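Local coordinates for protein probable aminotransferase (Pseudomonas aeruginosa, PDB 5YKR) that is a probable class-III aminotransferase, a pyridoxal-phosphate enzyme whose cofactor is joined to a lysine in this structure, at residues Val203-Leu208 / Glu239-Gly244. Residues are numbered along the deposited sequence; the frame is centred on the assembly and turned at random.
Sequences VEFNDL and EGFHAG
Phe241, in the first turn of helix 241-251, pushes its ring into the loop between strand 200-203 and helix 208-215, and this is the tight part of the contact. Its CG is anti to the backbone N (chi1 176°). The ring presents its edge to the face of Phe205, with CE2 over that face, 3.5 Å from Phe205 CE1. The ring centroids are 4.8 Å apart and the planes inclined at 55°, an edge-to-face pair. Phe205 makes a second such pair with Phe162, so flat, apolar phenylalanines suit this buried spot.

Asn206 OD1 sits over one face of the Phe241 ring, 3.3 Å from CG, the amide plane nearly perpendicular to the ring (85°). The backbone N of Asn206 lies 3.4 Å from Phe241 CE1. Asparagine suits the place because its amide both accepts and donates: OD1 accepts from Ala238 N and ND2 donates to Pro236 O, linking the loop to the residues leading into helix 241-251, while ND2 also reaches Arg396 O. Its left-handed backbone is one asparagine tolerates well.

Leu208 packs closely too: CD2 is 3.8 Å from Phe241 CD1 and 3.7 Å from Gly244 C, and CD1 lies 4.0 Å from CA of Gly244, which has no side chain. The loose side is at exposed Gly240, whose O is 4.2 Å from Leu208 CD1. This N-cap residue has a positive phi, which glycine adopts without pressing a side chain on the preceding carbonyl O. Strand 200-203 is outermost in the seven-stranded mixed sheet within this chain; the loop after it meets the N-terminus of helix 241-251, consistent with the large domain of fold-type I pyridoxal-phosphate enzymes.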
ATOM      1  N   VAL A 203      -5.010  17.856 -19.219  1.00 10.76           N
ATOM      2  CA  VAL A 203      -5.149  19.295 -19.314  1.00 13.10           C
ATOM      3  C   VAL A 203      -4.011  19.971 -18.576  1.00 11.79           C
ATOM      4  O   VAL A 203      -3.434  19.364 -17.668  1.00 11.59           O
ATOM      5  CB  VAL A 203      -6.539  19.702 -18.712  1.00 17.56           C
ATOM      6  CG1 VAL A 203      -6.843  21.129 -18.900  1.00 21.28           C
ATOM      7  CG2 VAL A 203      -7.678  18.843 -19.302  1.00 17.83           C
ATOM      8  N   GLU A 204      -3.669  21.195 -18.924  1.00 12.39           N
ATOM      9  CA  GLU A 204      -2.779  21.998 -18.064  1.00 12.57           C
ATOM     10  C   GLU A 204      -3.607  22.585 -16.919  1.00 12.27           C
ATOM     11  O   GLU A 204      -4.791  22.958 -17.084  1.00 12.45           O
ATOM     12  CB  GLU A 204      -2.123  23.167 -18.816  1.00 14.08           C
ATOM     13  CG  GLU A 204      -1.017  22.789 -19.781  1.00 15.50           C
ATOM     14  CD  GLU A 204       0.252  22.256 -19.179  1.00 14.47           C
ATOM     15  OE1 GLU A 204       0.472  22.280 -17.954  1.00 15.50           O
ATOM     16  OE2 GLU A 204       1.075  21.757 -19.976  1.00 15.06           O
ATOM     17  N   PHE A 205      -2.955  22.717 -15.765  1.00 12.53           N
ATOM     18  CA  PHE A 205      -3.541  23.467 -14.617  1.00 13.13           C
ATOM     19  C   PHE A 205      -3.841  24.899 -15.053  1.00 13.44           C
ATOM     20  O   PHE A 205      -3.220  25.422 -16.003  1.00 13.52           O
ATOM     21  CB  PHE A 205      -2.540  23.434 -13.468  1.00 13.29           C
ATOM     22  CG  PHE A 205      -3.087  23.585 -12.074  1.00 12.87           C
ATOM     23  CD1 PHE A 205      -3.949  22.671 -11.544  1.00 12.97           C
ATOM     24  CD2 PHE A 205      -2.562  24.575 -11.202  1.00 14.29           C
ATOM     25  CE1 PHE A 205      -4.374  22.757 -10.242  1.00 13.49           C
ATOM     26  CE2 PHE A 205      -2.956  24.635  -9.884  1.00 14.24           C
ATOM     27  CZ  PHE A 205      -3.886  23.734  -9.407  1.00 14.29           C
ATOM     28  N   ASN A 206      -4.802  25.547 -14.393  1.00 12.72           N
ATOM     29  CA  ASN A 206      -5.091  26.958 -14.640  1.00 14.00           C
ATOM     30  C   ASN A 206      -5.575  27.241 -16.074  1.00 14.92           C
ATOM     31  O   ASN A 206      -5.263  28.296 -16.673  1.00 17.10           O
ATOM     32  CB  ASN A 206      -3.888  27.841 -14.256  1.00 14.38           C
ATOM     33  CG  ASN A 206      -3.672  27.889 -12.773  1.00 13.94           C
ATOM     34  OD1 ASN A 206      -4.654  27.859 -12.021  1.00 15.11           O
ATOM     35  ND2 ASN A 206      -2.416  28.000 -12.341  1.00 14.45           N
ATOM     36  N   ASP A 207      -6.315  26.276 -16.634  1.00 14.58           N
ATOM     37  CA  ASP A 207      -6.846  26.424 -18.002  1.00 14.86           C
ATOM     38  C   ASP A 207      -8.299  25.934 -18.062  1.00 15.08           C
ATOM     39  O   ASP A 207      -8.601  24.759 -18.372  1.00 15.69           O
ATOM     40  CB  ASP A 207      -5.931  25.654 -18.953  1.00 15.74           C
ATOM     41  CG  ASP A 207      -6.237  25.897 -20.418  1.00 17.05           C
ATOM     42  OD1 ASP A 207      -7.300  26.477 -20.762  1.00 18.20           O
ATOM     43  OD2 ASP A 207      -5.330  25.470 -21.214  1.00 21.01           O
ATOM     44  N   LEU A 208      -9.202  26.828 -17.690  1.00 15.61           N
ATOM     45  CA  LEU A 208     -10.582  26.504 -17.596  1.00 17.35           C
ATOM     46  C   LEU A 208     -11.238  26.191 -18.950  1.00 18.61           C
ATOM     47  O   LEU A 208     -12.102  25.326 -19.025  1.00 17.10           O
ATOM     48  CB  LEU A 208     -11.359  27.594 -16.850  1.00 18.30           C
ATOM     49  CG  LEU A 208     -10.983  27.735 -15.365  1.00 18.72           C
ATOM     50  CD1 LEU A 208     -11.565  29.014 -14.766  1.00 23.01           C
ATOM     51  CD2 LEU A 208     -11.414  26.523 -14.567  1.00 18.75           C
ATOM     52  N   GLU A 239      -6.036  33.063  -9.699  1.00 20.60           N
ATOM     53  CA  GLU A 239      -7.255  33.699  -9.211  1.00 20.49           C
ATOM     54  C   GLU A 239      -8.454  33.169  -9.998  1.00 20.25           C
ATOM     55  O   GLU A 239      -8.458  33.165 -11.250  1.00 20.85           O
ATOM     56  CB  GLU A 239      -7.127  35.223  -9.349  1.00 24.12           C
ATOM     57  CG  GLU A 239      -8.328  35.967  -8.854  1.00 26.82           C
ATOM     58  CD  GLU A 239      -8.533  35.834  -7.366  1.00 30.10           C
ATOM     59  OE1 GLU A 239      -7.551  35.597  -6.618  1.00 32.31           O
ATOM     60  OE2 GLU A 239      -9.699  35.997  -6.951  1.00 38.62           O
ATOM     61  N   GLY A 240      -9.468  32.740  -9.289  1.00 19.44           N
ATOM     62  CA  GLY A 240     -10.686  32.213  -9.932  1.00 19.20           C
ATOM     63  C   GLY A 240     -10.635  30.749 -10.359  1.00 17.32           C
ATOM     64  O   GLY A 240     -11.657  30.192 -10.770  1.00 19.93           O
ATOM     65  N   PHE A 241      -9.465  30.110 -10.282  1.00 18.21           N
ATOM     66  CA  PHE A 241      -9.355  28.733 -10.843  1.00 15.31           C
ATOM     67  C   PHE A 241     -10.201  27.736 -10.068  1.00 15.09           C
ATOM     68  O   PHE A 241     -10.992  26.976 -10.633  1.00 15.64           O
ATOM     69  CB  PHE A 241      -7.911  28.262 -10.920  1.00 15.64           C
ATOM     70  CG  PHE A 241      -7.781  26.846 -11.400  1.00 14.99           C
ATOM     71  CD1 PHE A 241      -8.055  26.535 -12.705  1.00 16.02           C
ATOM     72  CD2 PHE A 241      -7.411  25.821 -10.537  1.00 14.80           C
ATOM     73  CE1 PHE A 241      -7.982  25.223 -13.158  1.00 16.21           C
ATOM     74  CE2 PHE A 241      -7.328  24.514 -10.987  1.00 16.35           C
ATOM     75  CZ  PHE A 241      -7.614  24.217 -12.314  1.00 16.32           C
ATOM     76  N   HIS A 242     -10.059  27.751  -8.742  1.00 14.82           N
ATOM     77  CA  HIS A 242     -10.874  26.818  -7.946  1.00 15.08           C
ATOM     78  C   HIS A 242     -12.383  26.995  -8.098  1.00 15.52           C
ATOM     79  O   HIS A 242     -13.111  26.024  -8.148  1.00 15.53           O
ATOM     80  CB  HIS A 242     -10.426  26.792  -6.469  1.00 14.72           C
ATOM     81  CG  HIS A 242      -9.299  25.851  -6.246  1.00 14.22           C
ATOM     82  ND1 HIS A 242      -9.426  24.490  -6.505  1.00 14.96           N
ATOM     83  CD2 HIS A 242      -7.989  26.070  -5.958  1.00 14.54           C
ATOM     84  CE1 HIS A 242      -8.245  23.913  -6.324  1.00 14.78           C
ATOM     85  NE2 HIS A 242      -7.359  24.840  -5.992  1.00 14.74           N
ATOM     86  N   ALA A 243     -12.831  28.246  -8.190  1.00 16.82           N
ATOM     87  CA  ALA A 243     -14.236  28.495  -8.395  1.00 18.28           C
ATOM     88  C   ALA A 243     -14.692  27.926  -9.735  1.00 17.32           C
ATOM     89  O   ALA A 243     -15.726  27.289  -9.810  1.00 18.37           O
ATOM     90  CB  ALA A 243     -14.521  29.979  -8.315  1.00 20.69           C
ATOM     91  N   GLY A 244     -13.875  28.096 -10.769  1.00 18.14           N
ATOM     92  CA  GLY A 244     -14.186  27.562 -12.102  1.00 17.89           C
ATOM     93  C   GLY A 244     -14.145  26.055 -12.164  1.00 16.62           C
ATOM     94  O   GLY A 244     -14.978  25.407 -12.767  1.00 16.76           O
TER